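Local atomic coordinates of single-stranded DNA specific exonuclease RecJ (Thermus thermophilus, PDB entry 2ZXR), a protein that degrades single-stranded DNA in the 5' to 3' direction, using divalent cations such as magnesium or manganese. Residues 589-594 / 651-656. Numbering follows the deposited sequence.
Sequences LGLPPR and LAYWEV
Tyr-653 has CG anti to its backbone N (chi1 178°), and Leu-591 has CG anti to its carbonyl carbon (chi1 -49°). Both side chains start toward the other segment, and these torsions place the two CG atoms. Leu-591 CD1 ends over one face of the tyrosine ring as a CH-pi contact, 3.9 Å from the centroid of the Tyr-653 ring. It sits toward the rim, nearest CE2 and CZ.

Trp-654 is the larger partner on the helix. Its six-membered ring reaches the chain at 592-594. The backbone of Arg-594 lies over one face of the indole, with Arg-594 O 3.7 Å from Trp-654 CZ3. The Arg-594 side chain starts away from the helix. Pro-592 meets the CZ3 and CH2 edge of the same ring. The model is too tight there, so the exact fit of proline and indole is doubtful.

One water joins the two backbones. It donates to Pro-593 O at 2.9 Å and to Trp-654 O at 2.8 Å. The other contacts are van der Waals: leucine on the tyrosine face, and loop backbone and proline against the indole.

The site lies in the C-terminal domain of RecJ, away from the metal site. It ties the loop between strands 587-588 and 601-603 to the last turn of helix 643-655. Helix 624-639 packs beside it, with Leu-634 touching both Leu-591 and Tyr-653. Tyr-560 of strand 558-560 touches Pro-592 and Pro-593.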
loop_
_atom_site.group_PDB
_atom_site.type_symbol
_atom_site.label_atom_id
_atom_site.label_comp_id
_atom_site.label_asym_id
_atom_site.label_seq_id
_atom_site.Cartn_x
_atom_site.Cartn_y
_atom_site.Cartn_z
ATOM N N LEU A 589 31.152 -27.717 0.366
ATOM C CA LEU A 589 30.340 -28.538 1.249
ATOM C C LEU A 589 30.020 -27.750 2.510
ATOM O O LEU A 589 29.468 -28.283 3.459
ATOM C CB LEU A 589 31.098 -29.809 1.616
ATOM C CG LEU A 589 31.451 -30.728 0.452
ATOM C CD1 LEU A 589 32.184 -31.964 0.979
ATOM C CD2 LEU A 589 30.178 -31.143 -0.277
ATOM N N GLY A 590 30.389 -26.474 2.509
ATOM C CA GLY A 590 30.155 -25.641 3.660
ATOM C C GLY A 590 30.448 -24.227 3.234
ATOM O O GLY A 590 30.775 -23.977 2.064
ATOM N N LEU A 591 30.349 -23.306 4.187
ATOM C CA LEU A 591 30.547 -21.896 3.910
ATOM C C LEU A 591 31.919 -21.380 4.318
ATOM O O LEU A 591 32.374 -21.626 5.435
ATOM C CB LEU A 591 29.467 -21.075 4.646
ATOM C CG LEU A 591 28.024 -21.545 4.466
ATOM C CD1 LEU A 591 27.072 -20.613 5.210
ATOM C CD2 LEU A 591 27.689 -21.573 2.993
ATOM N N PRO A 592 32.602 -20.666 3.414
ATOM C CA PRO A 592 33.905 -20.180 3.863
ATOM C C PRO A 592 33.741 -19.077 4.918
ATOM O O PRO A 592 32.665 -18.487 5.069
ATOM C CB PRO A 592 34.573 -19.685 2.574
ATOM C CG PRO A 592 33.457 -19.495 1.614
ATOM C CD PRO A 592 32.450 -20.548 1.955
ATOM N N PRO A 593 34.805 -18.801 5.679
ATOM C CA PRO A 593 34.738 -17.765 6.712
ATOM C C PRO A 593 34.630 -16.342 6.167
ATOM O O PRO A 593 33.951 -15.496 6.754
ATOM C CB PRO A 593 36.026 -17.991 7.500
ATOM C CG PRO A 593 36.982 -18.471 6.431
ATOM C CD PRO A 593 36.119 -19.475 5.687
ATOM N N ARG A 594 35.304 -16.073 5.056
ATOM C CA ARG A 594 35.278 -14.746 4.462
ATOM C C ARG A 594 34.884 -14.809 3.003
ATOM O O ARG A 594 34.969 -15.848 2.376
ATOM C CB ARG A 594 36.649 -14.084 4.627
ATOM C CG ARG A 594 36.947 -13.735 6.086
ATOM C CD ARG A 594 38.428 -13.705 6.408
ATOM N NE ARG A 594 39.065 -14.999 6.175
ATOM C CZ ARG A 594 39.760 -15.302 5.081
ATOM N NH1 ARG A 594 39.920 -14.400 4.114
ATOM N NH2 ARG A 594 40.283 -16.512 4.943
ATOM N N LEU A 651 26.278 -13.135 1.022
ATOM C CA LEU A 651 27.007 -11.877 1.196
ATOM C C LEU A 651 26.695 -11.268 2.575
ATOM O O LEU A 651 27.592 -10.792 3.276
ATOM C CB LEU A 651 26.628 -10.875 0.114
ATOM C CG LEU A 651 26.936 -11.295 -1.327
ATOM C CD1 LEU A 651 26.656 -10.090 -2.243
ATOM C CD2 LEU A 651 28.404 -11.725 -1.461
ATOM N N ALA A 652 25.429 -11.292 2.981
ATOM C CA ALA A 652 25.082 -10.722 4.283
ATOM C C ALA A 652 25.741 -11.578 5.359
ATOM O O ALA A 652 26.202 -11.067 6.387
ATOM C CB ALA A 652 23.539 -10.689 4.478
ATOM N N TYR A 653 25.784 -12.884 5.103
ATOM C CA TYR A 653 26.389 -13.835 6.030
ATOM C C TYR A 653 27.869 -13.508 6.281
ATOM O O TYR A 653 28.313 -13.539 7.430
ATOM C CB TYR A 653 26.263 -15.259 5.493
ATOM C CG TYR A 653 26.920 -16.311 6.371
ATOM C CD1 TYR A 653 26.327 -16.731 7.552
ATOM C CD2 TYR A 653 28.154 -16.869 6.025
ATOM C CE1 TYR A 653 26.940 -17.675 8.373
ATOM C CE2 TYR A 653 28.776 -17.822 6.843
ATOM C CZ TYR A 653 28.158 -18.213 8.017
ATOM O OH TYR A 653 28.772 -19.135 8.849
ATOM N N TRP A 654 28.633 -13.212 5.226
ATOM C CA TRP A 654 30.054 -12.868 5.415
ATOM C C TRP A 654 30.096 -11.630 6.319
ATOM O O TRP A 654 30.881 -11.550 7.254
ATOM C CB TRP A 654 30.759 -12.430 4.125
ATOM C CG TRP A 654 30.738 -13.317 2.910
ATOM C CD1 TRP A 654 30.518 -12.907 1.602
ATOM C CD2 TRP A 654 31.038 -14.703 2.839
ATOM N NE1 TRP A 654 30.669 -13.956 0.739
ATOM C CE2 TRP A 654 30.988 -15.072 1.464
ATOM C CE3 TRP A 654 31.345 -15.668 3.789
ATOM C CZ2 TRP A 654 31.234 -16.369 1.029
ATOM C CZ3 TRP A 654 31.582 -16.935 3.364
ATOM C CH2 TRP A 654 31.523 -17.284 1.986
ATOM N N GLU A 655 29.262 -10.645 5.995
ATOM C CA GLU A 655 29.231 -9.415 6.770
ATOM C C GLU A 655 28.878 -9.587 8.246
ATOM O O GLU A 655 29.616 -9.122 9.115
ATOM C CB GLU A 655 28.285 -8.405 6.125
ATOM C CG GLU A 655 29.023 -7.384 5.289
ATOM C CD GLU A 655 30.304 -6.898 5.982
ATOM O OE1 GLU A 655 30.218 -6.229 7.043
ATOM O OE2 GLU A 655 31.402 -7.206 5.469
ATOM N N VAL A 656 27.765 -10.251 8.541
ATOM C CA VAL A 656 27.376 -10.442 9.932
ATOM C C VAL A 656 28.368 -11.281 10.719
ATOM O O VAL A 656 28.069 -11.736 11.824
ATOM C CB VAL A 656 26.002 -11.119 10.078
ATOM C CG1 VAL A 656 24.944 -10.253 9.466
ATOM C CG2 VAL A 656 26.015 -12.491 9.443
HETATM O O HOH W 1 33.401 -12.693 7.235
#